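Local coordinates for protein putative dienelactone hydrolase (Klebsiella pneumoniae subsp. pneumoniae MGH 78578, PDB 3F67) that probably hydrolyses ester bonds, as expected of an alpha/beta-hydrolase of the dienelactone hydrolase family, at residues Gly126-Trp130 and Ala142-Lys148; Leu139-Val143 and Trp237-Tyr241; Ile164-Leu168 and Ala194-Ala200; Val188-Arg192 and Glu203-Tyr207; Glu209-Asn215 and His223-Ala227. All coordinates share one frame; numbering follows the deposited sequence. Where two conformers were deposited one is given.

Interaction 1: Gly126-Trp130 and Ala142-Lys148; sequences GRITW and AVAWYGK
One face of the Trp130 indole takes the methyl of Ala144: CB sits 3.9 Å from the centroid of the five-membered ring, 29° off its normal, a CH-pi contact made mostly through the NE1 and CD1 side of the ring. The same ring's N-H is spent elsewhere, on the hydroxyl of Tyr176. The Arg127 guanidinium, the other flat group on the helix, is held from outside the contact: Asp93 takes its NH2 in a salt bridge and His160 bonds to its NE. It is the aliphatic part of Arg127 that meets the loop, with CG 3.6 Å from Lys148 O. That oxygen is buried under the arginine chain and has no hydrogen-bond partner in the model.

Beside them the two backbones come close. Gly126 and Gly147 bring their CA atoms within 4.0 Å of each other, and Arg127 N lies 3.4 Å from Gly147 CA; with no side chain on either glycine the backbones meet directly. Ala144 CB also rests 3.4 Å from Gly126 O. Farther along, Thr129 holds CG2 anti to its own backbone N, which aims the methyl at the strand, 3.7 Å from Ala142 CB, while OG1 turns back to Gly125 O.

No hydrogen bond crosses, so small residues and shape do the work. Helix 126-130 runs at 148° to strand 142-145, their axes 6.7 Å apart: the return half of the beta-alpha-beta crossover of an alpha/beta-hydrolase, on the helix that follows a probable nucleophile elbow at Gly121, Cys123 and Gly125.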
# COMPACT_ATOMS: atom_id res chain seq x y z
N GLY A 126 -3.34 -1.38 2.61
CA GLY A 126 -2.47 -2.23 3.43
C GLY A 126 -2.85 -3.68 3.23
O GLY A 126 -1.96 -4.53 3.21
N ARG A 127 -4.14 -3.98 3.03
CA ARG A 127 -4.49 -5.36 2.70
C ARG A 127 -3.93 -5.73 1.33
O ARG A 127 -3.37 -6.81 1.15
CB ARG A 127 -6.02 -5.56 2.77
CG ARG A 127 -6.45 -6.95 2.22
CD ARG A 127 -7.95 -7.15 2.37
NE ARG A 127 -8.40 -8.32 1.59
CZ ARG A 127 -8.63 -8.31 0.29
NH1 ARG A 127 -8.52 -7.17 -0.40
NH2 ARG A 127 -9.04 -9.42 -0.32
N ILE A 128 -4.12 -4.83 0.36
CA ILE A 128 -3.60 -5.04 -1.00
C ILE A 128 -2.08 -5.26 -0.97
O ILE A 128 -1.56 -6.11 -1.71
CB ILE A 128 -4.00 -3.83 -1.90
CG1 ILE A 128 -5.53 -3.78 -2.11
CG2 ILE A 128 -3.23 -3.85 -3.24
CD1 ILE A 128 -6.12 -5.01 -2.79
N THR A 129 -1.40 -4.52 -0.11
CA THR A 129 0.03 -4.67 0.07
C THR A 129 0.42 -6.13 0.40
O THR A 129 1.33 -6.67 -0.22
CB THR A 129 0.57 -3.65 1.12
OG1 THR A 129 0.47 -2.34 0.54
CG2 THR A 129 2.09 -3.86 1.36
N TRP A 130 -0.25 -6.74 1.38
CA TRP A 130 0.01 -8.15 1.67
C TRP A 130 -0.22 -9.02 0.45
O TRP A 130 0.59 -9.91 0.13
CB TRP A 130 -0.93 -8.65 2.79
CG TRP A 130 -0.59 -8.16 4.18
CD1 TRP A 130 -1.26 -7.19 4.91
CD2 TRP A 130 0.44 -8.68 5.04
NE1 TRP A 130 -0.69 -7.08 6.18
CE2 TRP A 130 0.36 -7.97 6.27
CE3 TRP A 130 1.45 -9.66 4.87
CZ2 TRP A 130 1.23 -8.22 7.34
CZ3 TRP A 130 2.33 -9.92 5.94
CH2 TRP A 130 2.21 -9.19 7.17
N ALA A 142 7.89 -5.02 1.38
CA ALA A 142 6.55 -4.42 1.47
C ALA A 142 6.30 -3.96 2.91
O ALA A 142 6.77 -4.59 3.86
CB ALA A 142 5.44 -5.44 1.09
N VAL A 143 5.60 -2.84 3.04
CA VAL A 143 5.16 -2.32 4.35
C VAL A 143 3.66 -2.05 4.30
O VAL A 143 3.21 -1.17 3.54
CB VAL A 143 5.95 -1.03 4.76
CG1 VAL A 143 5.44 -0.49 6.15
CG2 VAL A 143 7.49 -1.40 4.86
N ALA A 144 2.90 -2.81 5.11
CA ALA A 144 1.42 -2.74 5.08
C ALA A 144 0.99 -2.01 6.35
O ALA A 144 1.35 -2.42 7.47
CB ALA A 144 0.87 -4.15 5.08
N TRP A 145 0.24 -0.92 6.19
CA TRP A 145 -0.27 -0.20 7.35
C TRP A 145 -1.74 -0.54 7.56
O TRP A 145 -2.55 -0.26 6.70
CB TRP A 145 -0.17 1.29 7.17
CG TRP A 145 1.21 1.85 6.86
CD1 TRP A 145 1.96 1.64 5.71
CD2 TRP A 145 1.95 2.80 7.67
NE1 TRP A 145 3.13 2.40 5.78
CE2 TRP A 145 3.13 3.13 6.95
CE3 TRP A 145 1.72 3.40 8.93
CZ2 TRP A 145 4.13 4.04 7.47
CZ3 TRP A 145 2.65 4.35 9.44
CH2 TRP A 145 3.85 4.65 8.70
N TYR A 146 -2.02 -1.12 8.72
CA TYR A 146 -3.39 -1.46 9.20
C TYR A 146 -4.31 -1.91 8.06
O TYR A 146 -5.37 -1.30 7.81
CB TYR A 146 -3.99 -0.29 9.99
CG TYR A 146 -3.54 1.11 9.59
CD1 TYR A 146 -4.19 1.80 8.55
CD2 TYR A 146 -2.54 1.77 10.29
CE1 TYR A 146 -3.81 3.09 8.19
CE2 TYR A 146 -2.17 3.08 9.95
CZ TYR A 146 -2.78 3.72 8.92
OH TYR A 146 -2.43 4.99 8.59
N GLY A 147 -3.89 -2.99 7.39
CA GLY A 147 -4.68 -3.68 6.37
C GLY A 147 -5.42 -4.87 6.99
O GLY A 147 -4.81 -5.67 7.73
N LYS A 148 -6.71 -5.01 6.69
CA LYS A 148 -7.51 -6.15 7.14
C LYS A 148 -6.82 -7.47 6.84
O LYS A 148 -6.36 -7.67 5.71
CB LYS A 148 -8.86 -6.17 6.41
CG LYS A 148 -9.60 -7.47 6.62
CD LYS A 148 -10.59 -7.77 5.46
CE LYS A 148 -11.25 -6.51 5.03
NZ LYS A 148 -11.80 -5.82 6.24

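Interaction 2: Leu139-Val143 and Trp237-Tyr241; sequences LKAAV and WFAQY
Tyr241, the last residue of the chain, lays its ring against Lys140 and Ala141. CD2 touches Lys140 CB at 3.8 Å, CE1 meets Ala141 CB at 3.7 Å, and the carbonyl oxygen of Lys140 stands over one face, offset toward the rim. Gln240 CG covers the opposite face, so the ring is sandwiched between the Lys140 backbone and Gln240. A type I turn from Phe238 to Tyr241, closed by Tyr241 N to Phe238 O, swings the chain end back to this place.

Phe238 and Trp237 pack beside it. The Val143 branch CG2, lying anti to the carbonyl carbon, touches both rings, 3.6 Å from Phe238 CE2 and 3.7 Å from Trp237 CD1. Ala141 CB lies against all three aromatic residues. Although Trp237 NE1 comes within 3.3 Å of Ala142 O, the angle is poor for a bond, and its N-H goes instead to Pro171 O.

The terminal carboxylate makes its salt bridge outside the contact, from OXT to Arg116. With three aromatic rings on small aliphatic groups and no hydrogen bond across, the end of helix 224-238 and the turn after it hold the start of strand 141-145 by essentially apolar contacts.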
# COMPACT_ATOMS: atom_id res chain seq x y z
N LEU A 139 9.08 -8.45 -6.38
CA LEU A 139 8.96 -7.44 -5.31
C LEU A 139 10.07 -7.66 -4.27
O LEU A 139 10.32 -8.79 -3.87
CB LEU A 139 7.57 -7.52 -4.68
CG LEU A 139 7.36 -6.47 -3.56
CD1 LEU A 139 7.18 -5.07 -4.14
CD2 LEU A 139 6.10 -6.94 -2.75
N LYS A 140 10.75 -6.60 -3.83
CA LYS A 140 11.84 -6.76 -2.86
C LYS A 140 11.40 -6.65 -1.40
O LYS A 140 11.96 -7.33 -0.54
CB LYS A 140 12.94 -5.72 -3.11
CG LYS A 140 13.65 -5.96 -4.47
CD LYS A 140 14.37 -7.32 -4.44
CE LYS A 140 15.29 -7.49 -5.65
NZ LYS A 140 14.51 -7.72 -6.89
N ALA A 141 10.42 -5.79 -1.13
CA ALA A 141 9.91 -5.67 0.24
C ALA A 141 8.61 -4.90 0.26
O ALA A 141 8.26 -4.21 -0.74
CB ALA A 141 10.97 -4.95 1.13
N ALA A 142 7.89 -5.02 1.38
CA ALA A 142 6.55 -4.42 1.47
C ALA A 142 6.30 -3.96 2.91
O ALA A 142 6.77 -4.59 3.86
CB ALA A 142 5.44 -5.44 1.09
N VAL A 143 5.60 -2.84 3.04
CA VAL A 143 5.16 -2.32 4.35
C VAL A 143 3.66 -2.05 4.30
O VAL A 143 3.21 -1.17 3.54
CB VAL A 143 5.95 -1.03 4.76
CG1 VAL A 143 5.44 -0.49 6.15
CG2 VAL A 143 7.49 -1.40 4.86
N TRP A 237 13.03 -0.65 6.94
CA TRP A 237 12.71 -1.94 6.33
C TRP A 237 13.17 -1.92 4.89
O TRP A 237 13.66 -2.92 4.37
CB TRP A 237 11.19 -2.15 6.40
CG TRP A 237 10.73 -3.55 6.07
CD1 TRP A 237 10.17 -3.97 4.89
CD2 TRP A 237 10.71 -4.65 6.96
NE1 TRP A 237 9.83 -5.31 5.00
CE2 TRP A 237 10.13 -5.74 6.27
CE3 TRP A 237 11.12 -4.82 8.30
CZ2 TRP A 237 9.95 -7.01 6.86
CZ3 TRP A 237 10.94 -6.07 8.92
CH2 TRP A 237 10.36 -7.17 8.19
N PHE A 238 12.99 -0.77 4.23
CA PHE A 238 13.33 -0.58 2.81
C PHE A 238 14.82 -0.29 2.57
O PHE A 238 15.29 -0.33 1.41
CB PHE A 238 12.57 0.61 2.20
CG PHE A 238 11.08 0.36 1.97
CD1 PHE A 238 10.19 1.45 1.85
CD2 PHE A 238 10.56 -0.95 1.92
CE1 PHE A 238 8.82 1.24 1.63
CE2 PHE A 238 9.16 -1.18 1.68
CZ PHE A 238 8.30 -0.09 1.55
N ALA A 239 15.53 0.03 3.63
CA ALA A 239 16.84 0.72 3.47
C ALA A 239 17.87 0.00 2.58
O ALA A 239 18.65 0.67 1.85
CB ALA A 239 17.46 0.99 4.85
N GLN A 240 17.93 -1.33 2.65
CA GLN A 240 18.99 -2.04 1.91
C GLN A 240 18.68 -2.24 0.43
O GLN A 240 19.58 -2.67 -0.31
CB GLN A 240 19.24 -3.44 2.53
CG GLN A 240 18.19 -4.50 2.13
CD GLN A 240 18.37 -5.77 2.92
OE1 GLN A 240 19.12 -6.64 2.51
NE2 GLN A 240 17.74 -5.86 4.06
N TYR A 241 17.43 -2.03 0.05
CA TYR A 241 16.94 -2.44 -1.29
C TYR A 241 17.14 -1.37 -2.35
O TYR A 241 17.39 -0.21 -1.99
CB TYR A 241 15.46 -2.89 -1.22
CG TYR A 241 15.29 -4.03 -0.28
CD1 TYR A 241 14.69 -3.86 0.99
CD2 TYR A 241 15.78 -5.30 -0.62
CE1 TYR A 241 14.55 -4.97 1.88
CE2 TYR A 241 15.64 -6.39 0.27
CZ TYR A 241 15.03 -6.20 1.50
OH TYR A 241 14.88 -7.27 2.35
OXT TYR A 241 17.11 -1.70 -3.56

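Interaction 3: Ile164-Leu168 and Ala194-Ala200; sequences IAVDL and ALRAANA
Leu168 and Leu195 make the tight end of this contact, with CD1 of Leu168 only 3.5 Å from CD2 of Leu195. In both leucines CG lies anti to the carbonyl carbon, and the two side chains meet at a slant. Trp130 of helix 124-133 touches both, which closes this side toward the interior. Beside them Ala165 CB fits against Ala194 and Leu195, 3.8 Å from Ala194 CB and 3.9 Å from Leu195 CD2.

The other side is looser and nearer to solvent. Ala198 CB rests on the backbone rather than on a side chain, 3.5 Å from Ala165 O and 3.8 Å from Val166 CA, and the Val166 side chain itself is exposed. Ala200 CB reaches Leu168 CD1 at a slacker 4.1 Å. The contact is apolar throughout; the backbone bonds lie inside each segment.

Two of them shape the approach of Ala200. Asn199 leaves the helix with a positive phi of 33°, and Ala200 N bonds back to Leu195 O while Asn199 N bonds to Arg196 O. That ending turns Ala200 toward the loop before strand 172-177, so the contact is a small alanine-rich patch where a helix C-terminus, finished by a Schellman motif, packs against a neighbouring loop.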
# COMPACT_ATOMS: atom_id res chain seq x y z
N ILE A 164 -2.75 -16.13 2.11
CA ILE A 164 -1.63 -16.04 1.16
C ILE A 164 -0.29 -15.98 1.83
O ILE A 164 0.73 -15.94 1.15
CB ILE A 164 -1.81 -14.89 0.13
CG1 ILE A 164 -2.11 -13.53 0.79
CG2 ILE A 164 -2.98 -15.23 -0.76
CD1 ILE A 164 -0.94 -12.86 1.50
N ALA A 165 -0.29 -16.02 3.17
CA ALA A 165 0.97 -15.98 3.92
C ALA A 165 1.91 -17.05 3.35
O ALA A 165 3.11 -16.88 3.17
CB ALA A 165 0.70 -16.19 5.45
N VAL A 166 1.31 -18.18 3.01
CA VAL A 166 2.03 -19.25 2.41
C VAL A 166 2.79 -18.94 1.10
O VAL A 166 3.79 -19.60 0.80
CB VAL A 166 1.06 -20.50 2.25
CG1 VAL A 166 -0.26 -20.10 1.55
CG2 VAL A 166 1.77 -21.65 1.56
N ASP A 167 2.33 -17.94 0.34
CA ASP A 167 2.86 -17.60 -1.01
C ASP A 167 3.69 -16.29 -1.00
O ASP A 167 4.15 -15.83 -2.03
CB ASP A 167 1.70 -17.43 -2.02
CG ASP A 167 0.94 -18.73 -2.28
OD1 ASP A 167 1.54 -19.82 -2.19
OD2 ASP A 167 -0.26 -18.67 -2.58
N LEU A 168 3.89 -15.72 0.18
CA LEU A 168 4.69 -14.48 0.29
C LEU A 168 6.11 -14.62 -0.33
O LEU A 168 6.83 -15.62 -0.08
CB LEU A 168 4.75 -14.00 1.74
CG LEU A 168 3.45 -13.42 2.28
CD1 LEU A 168 3.53 -13.27 3.81
CD2 LEU A 168 3.02 -12.05 1.56
N ALA A 194 -0.36 -17.80 10.78
CA ALA A 194 -0.26 -18.11 9.36
C ALA A 194 1.20 -17.87 8.90
O ALA A 194 1.76 -18.67 8.16
CB ALA A 194 -1.24 -17.26 8.55
N LEU A 195 1.78 -16.77 9.36
CA LEU A 195 3.17 -16.41 8.98
C LEU A 195 4.20 -17.42 9.54
O LEU A 195 5.15 -17.83 8.85
CB LEU A 195 3.48 -15.00 9.47
CG LEU A 195 2.71 -13.89 8.77
CD1 LEU A 195 2.83 -12.56 9.56
CD2 LEU A 195 3.15 -13.75 7.28
N ARG A 196 3.99 -17.84 10.80
CA ARG A 196 4.86 -18.85 11.36
C ARG A 196 4.75 -20.18 10.63
O ARG A 196 5.78 -20.82 10.37
CB ARG A 196 4.56 -19.05 12.85
CG ARG A 196 4.97 -17.88 13.71
CD ARG A 196 4.96 -18.27 15.21
NE ARG A 196 3.59 -18.49 15.70
CZ ARG A 196 2.85 -17.54 16.29
NH1 ARG A 196 3.34 -16.32 16.45
NH2 ARG A 196 1.62 -17.82 16.70
N ALA A 197 3.52 -20.60 10.29
CA ALA A 197 3.31 -21.88 9.61
C ALA A 197 3.98 -21.85 8.23
O ALA A 197 4.45 -22.88 7.73
CB ALA A 197 1.83 -22.15 9.43
N ALA A 198 3.97 -20.67 7.63
CA ALA A 198 4.57 -20.43 6.32
C ALA A 198 6.10 -20.24 6.34
O ALA A 198 6.72 -20.21 5.26
CB ALA A 198 3.91 -19.21 5.67
N ASN A 199 6.68 -20.17 7.55
CA ASN A 199 8.03 -19.59 7.81
C ASN A 199 8.34 -18.42 6.86
O ASN A 199 9.31 -18.45 6.10
CB ASN A 199 9.16 -20.64 7.81
CG ASN A 199 10.07 -20.52 9.06
OD1 ASN A 199 10.73 -19.50 9.28
ND2 ASN A 199 10.09 -21.57 9.87
N ALA A 200 7.47 -17.42 6.93
CA ALA A 200 7.59 -16.21 6.13
C ALA A 200 8.54 -15.24 6.85
O ALA A 200 8.67 -15.31 8.09
CB ALA A 200 6.21 -15.58 5.92

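Interaction 4: Val188-Arg192 and Glu203-Tyr207; sequences VETMR and EIVVY
Helix 188-192 runs nearly antiparallel to strand 203-207, at 160° with their axes 9.8 Å apart, and side chains fill the gap between them. Ile204 is the centre of it. Its CG2 slides past Val188 CG1 at 3.9 Å, the two side chains heading in opposite directions, while its CD1 meets CG of selenomethionine Met191 at 3.8 Å, with these two crossing at about a right angle.

Arg192 adds the polar part. Extended from CG to NE, it brings its guanidinium to the backbone of Ile204, where NH2 gives a hydrogen bond of 2.8 Å to Ile204 O. The oxygen lies almost in the guanidinium plane, but the N-H approaches from above the carbonyl plane, and the bond is bent to 142°. A water accepts from both Arg192 NE and Ile204 N, so the arginine holds this backbone directly at the C=O and through the water at the N-H. Val188 CG1 lies over the centre of one guanidinium face while the edge is turned to the strand.

Strand 202-207 is outermost in the sheet, hydrogen-bonded to strand 172-177. Helix 185-197 covers one face of it, with Met191 also touching helix 161-164, while Val205 and Tyr207 on the other face meet helix 224-238.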
# COMPACT_ATOMS: atom_id res chain seq x y z
N VAL A 188 -4.74 -10.35 14.40
CA VAL A 188 -3.28 -10.23 14.30
C VAL A 188 -2.65 -11.57 14.74
O VAL A 188 -1.67 -12.06 14.12
CB VAL A 188 -2.76 -9.02 15.14
CG1 VAL A 188 -1.22 -9.03 15.31
CG2 VAL A 188 -3.24 -7.67 14.55
N GLU A 189 -3.20 -12.19 15.78
CA GLU A 189 -2.71 -13.51 16.19
C GLU A 189 -2.92 -14.58 15.11
O GLU A 189 -2.04 -15.41 14.86
CB GLU A 189 -3.35 -13.95 17.53
CG GLU A 189 -2.98 -15.36 17.98
CD GLU A 189 -1.48 -15.59 18.23
OE1 GLU A 189 -0.70 -14.64 18.40
OE2 GLU A 189 -1.11 -16.78 18.30
N THR A 190 -4.10 -14.58 14.49
CA THR A 190 -4.36 -15.51 13.40
C THR A 190 -3.32 -15.32 12.29
O THR A 190 -2.79 -16.28 11.75
CB THR A 190 -5.80 -15.32 12.83
OG1 THR A 190 -6.74 -15.50 13.90
CG2 THR A 190 -6.09 -16.32 11.73
N MSE A 191 -3.02 -14.06 11.97
CA MSE A 191 -2.05 -13.80 10.93
C MSE A 191 -0.64 -14.24 11.34
O MSE A 191 0.10 -14.83 10.53
CB MSE A 191 -2.05 -12.30 10.57
CG MSE A 191 -1.07 -12.00 9.47
SE MSE A 191 -1.68 -12.79 7.76
CE MSE A 191 -0.44 -11.92 6.57
N ARG A 192 -0.28 -14.01 12.60
CA ARG A 192 1.02 -14.48 13.09
C ARG A 192 1.13 -15.99 13.03
O ARG A 192 2.21 -16.50 12.72
CB ARG A 192 1.31 -13.98 14.53
CG ARG A 192 1.63 -12.49 14.54
CD ARG A 192 1.74 -11.95 15.97
NE ARG A 192 2.32 -10.60 15.95
CZ ARG A 192 2.11 -9.69 16.89
NH1 ARG A 192 1.30 -9.93 17.92
NH2 ARG A 192 2.71 -8.52 16.80
N GLU A 203 6.95 -9.35 10.07
CA GLU A 203 6.62 -9.08 11.46
C GLU A 203 5.56 -8.02 11.42
O GLU A 203 5.46 -7.26 10.46
CB GLU A 203 7.82 -8.55 12.23
CG GLU A 203 8.26 -7.22 11.67
CD GLU A 203 9.65 -6.86 12.12
OE1 GLU A 203 9.84 -5.73 12.60
OE2 GLU A 203 10.55 -7.73 11.98
N ILE A 204 4.76 -8.02 12.47
CA ILE A 204 3.69 -7.05 12.69
C ILE A 204 4.00 -6.29 13.99
O ILE A 204 4.15 -6.90 15.07
CB ILE A 204 2.29 -7.76 12.81
CG1 ILE A 204 1.96 -8.41 11.46
CG2 ILE A 204 1.22 -6.77 13.20
CD1 ILE A 204 0.72 -9.37 11.49
N VAL A 205 4.14 -4.99 13.87
CA VAL A 205 4.37 -4.13 15.03
C VAL A 205 3.02 -3.54 15.41
O VAL A 205 2.33 -2.97 14.55
CB VAL A 205 5.37 -3.03 14.66
CG1 VAL A 205 5.47 -1.94 15.80
CG2 VAL A 205 6.76 -3.68 14.31
N VAL A 206 2.64 -3.69 16.69
CA VAL A 206 1.37 -3.18 17.17
C VAL A 206 1.59 -1.99 18.11
O VAL A 206 2.31 -2.12 19.12
CB VAL A 206 0.59 -4.26 17.93
CG1 VAL A 206 -0.75 -3.69 18.38
CG2 VAL A 206 0.36 -5.46 17.00
N TYR A 207 1.03 -0.85 17.76
CA TYR A 207 1.18 0.39 18.54
C TYR A 207 0.08 0.48 19.60
O TYR A 207 -1.09 0.63 19.26
CB TYR A 207 1.12 1.62 17.61
CG TYR A 207 2.36 1.70 16.76
CD1 TYR A 207 3.51 2.36 17.24
CD2 TYR A 207 2.42 1.08 15.50
CE1 TYR A 207 4.71 2.40 16.48
CE2 TYR A 207 3.60 1.11 14.75
CZ TYR A 207 4.71 1.79 15.23
OH TYR A 207 5.86 1.84 14.50
O HOH W 1 4.96 -10.37 14.35

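Interaction 5: Glu209-Asn215 and His223-Ala227; sequences EADHAFN and HEESA
His223 meets the loop first, and at once it caps a helix: it is the N-cap of helix 224-238, the last helix of this alpha/beta-hydrolase fold, packed on the loop that carries His212. That histidine bonds through ND1 to Asp180 and touches Cys123, consistent with a Cys-His-Asp triad like that of dienelactone hydrolases. The backbone N of His223 gives a straight hydrogen bond to Phe214 O, 2.9 Å and 167°, in the carbonyl plane and on a lone pair. The His223 imidazole, with CG anti to the backbone N (chi1 -169°), turns toward Glu209, whose CB lies 3.6 Å from NE2 and whose carbonyl oxygen stands over one face of the ring. ND1 serves the cap, taking a weak bond from Ser226 N and sharing a shorter one with Ser226 OG.

Ser226 comes next in touch. Its CB rests 3.6 Å from Phe214 CD1, its OG lies near Ala210 CB, and a water joins that hydroxyl to Glu209 N. Phe214 is held between this helix and two tyrosines: Tyr207 meets its ring with planes at about 55°, and Tyr146 meets it edge-to-face.

Ala227 ends the contact: its methyl CB lies 3.5 Å from Phe214 O and 3.4 Å from Asn215 OD1.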
# COMPACT_ATOMS: atom_id res chain seq x y z
N GLU A 209 -1.11 2.75 21.52
CA GLU A 209 -1.98 3.91 21.68
C GLU A 209 -2.74 4.27 20.41
O GLU A 209 -3.52 5.22 20.41
CB GLU A 209 -1.12 5.11 22.11
CG GLU A 209 -0.41 4.89 23.45
CD GLU A 209 -1.39 4.47 24.54
OE1 GLU A 209 -2.52 5.03 24.58
OE2 GLU A 209 -1.04 3.56 25.33
N ALA A 210 -2.51 3.54 19.33
CA ALA A 210 -2.99 3.97 18.01
C ALA A 210 -4.27 3.28 17.59
O ALA A 210 -4.45 2.10 17.82
CB ALA A 210 -1.90 3.67 16.96
N ASP A 211 -5.11 4.02 16.88
CA ASP A 211 -6.32 3.47 16.27
C ASP A 211 -6.01 3.13 14.82
O ASP A 211 -4.83 3.20 14.38
CB ASP A 211 -7.40 4.57 16.32
CG ASP A 211 -8.82 4.04 16.23
OD1 ASP A 211 -9.08 2.92 15.71
OD2 ASP A 211 -9.70 4.81 16.69
N HIS A 212 -7.05 2.75 14.07
CA HIS A 212 -6.94 2.64 12.61
C HIS A 212 -6.53 3.99 12.03
O HIS A 212 -6.83 5.03 12.61
CB HIS A 212 -8.32 2.24 12.01
CG HIS A 212 -8.23 1.74 10.59
ND1 HIS A 212 -7.78 0.47 10.27
CD2 HIS A 212 -8.51 2.35 9.42
CE1 HIS A 212 -7.82 0.31 8.96
NE2 HIS A 212 -8.25 1.44 8.42
N ALA A 213 -5.80 3.97 10.91
CA ALA A 213 -5.48 5.20 10.16
C ALA A 213 -4.68 6.20 11.01
O ALA A 213 -4.84 7.43 10.92
CB ALA A 213 -6.77 5.86 9.59
N PHE A 214 -3.76 5.67 11.79
CA PHE A 214 -3.01 6.54 12.70
C PHE A 214 -1.94 7.39 12.01
O PHE A 214 -1.38 8.30 12.61
CB PHE A 214 -2.43 5.75 13.89
CG PHE A 214 -1.35 4.75 13.52
CD1 PHE A 214 -0.02 5.17 13.27
CD2 PHE A 214 -1.64 3.38 13.49
CE1 PHE A 214 0.97 4.22 12.97
CE2 PHE A 214 -0.64 2.41 13.18
CZ PHE A 214 0.66 2.85 12.92
N ASN A 215 -1.63 7.07 10.75
CA ASN A 215 -0.75 7.92 9.98
C ASN A 215 -1.45 9.02 9.20
O ASN A 215 -0.79 9.84 8.55
CB ASN A 215 0.04 7.02 9.00
CG ASN A 215 1.24 7.73 8.41
OD1 ASN A 215 2.12 8.22 9.14
ND2 ASN A 215 1.28 7.80 7.07
N HIS A 223 -2.17 9.55 15.15
CA HIS A 223 -1.44 9.45 16.42
C HIS A 223 0.02 9.75 16.11
O HIS A 223 0.75 8.89 15.61
CB HIS A 223 -1.57 8.07 17.07
CG HIS A 223 -1.06 8.04 18.48
ND1 HIS A 223 0.17 7.52 18.82
CD2 HIS A 223 -1.58 8.55 19.63
CE1 HIS A 223 0.37 7.67 20.13
NE2 HIS A 223 -0.67 8.31 20.63
N GLU A 224 0.45 10.96 16.44
CA GLU A 224 1.75 11.46 15.95
C GLU A 224 2.94 10.56 16.31
O GLU A 224 3.78 10.26 15.46
CB GLU A 224 1.99 12.88 16.50
CG GLU A 224 3.24 13.53 15.91
CD GLU A 224 3.50 14.93 16.50
OE1 GLU A 224 3.03 15.23 17.61
OE2 GLU A 224 4.20 15.73 15.85
N GLU A 225 3.04 10.17 17.57
CA GLU A 225 4.19 9.37 18.02
C GLU A 225 4.26 8.03 17.27
O GLU A 225 5.36 7.61 16.80
CB GLU A 225 4.13 9.17 19.54
CG GLU A 225 5.11 8.13 20.06
CD GLU A 225 4.86 7.75 21.52
OE1 GLU A 225 5.77 8.00 22.33
OE2 GLU A 225 3.77 7.20 21.85
N SER A 226 3.11 7.36 17.11
CA SER A 226 3.07 6.12 16.34
C SER A 226 3.32 6.32 14.86
O SER A 226 4.01 5.50 14.25
CB SER A 226 1.72 5.41 16.46
OG SER A 226 1.39 5.26 17.82
N ALA A 227 2.73 7.36 14.28
CA ALA A 227 2.94 7.65 12.86
C ALA A 227 4.42 7.89 12.55
O ALA A 227 4.93 7.35 11.58
CB ALA A 227 2.12 8.84 12.44
O HOH W 2 1.33 3.63 20.46
O HOH W 3 4.43 9.67 9.19

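In the fold
Interaction 1 is the deepest, its centre about 6 Å from that of the chain; interaction 3 lies farthest out and, like the chain end in interaction 2, is only partly buried. Interactions 1 and 2 share Ala142 and Val143 of strand 141-145, covered by helix 124-133 in one and helix 224-238 in the other. Interactions 3 and 4 share helix 185-197, and Trp130 of interaction 1 touches both. The first three rely on packing without a crossing hydrogen bond; interaction 4 adds an arginine and a water at the sheet edge, and interaction 5 a backbone bond and a capped helix. Tyr146 links interactions 1 and 5, its hydroxyl probably bonded to Asn215 N, beside the likely triad histidine.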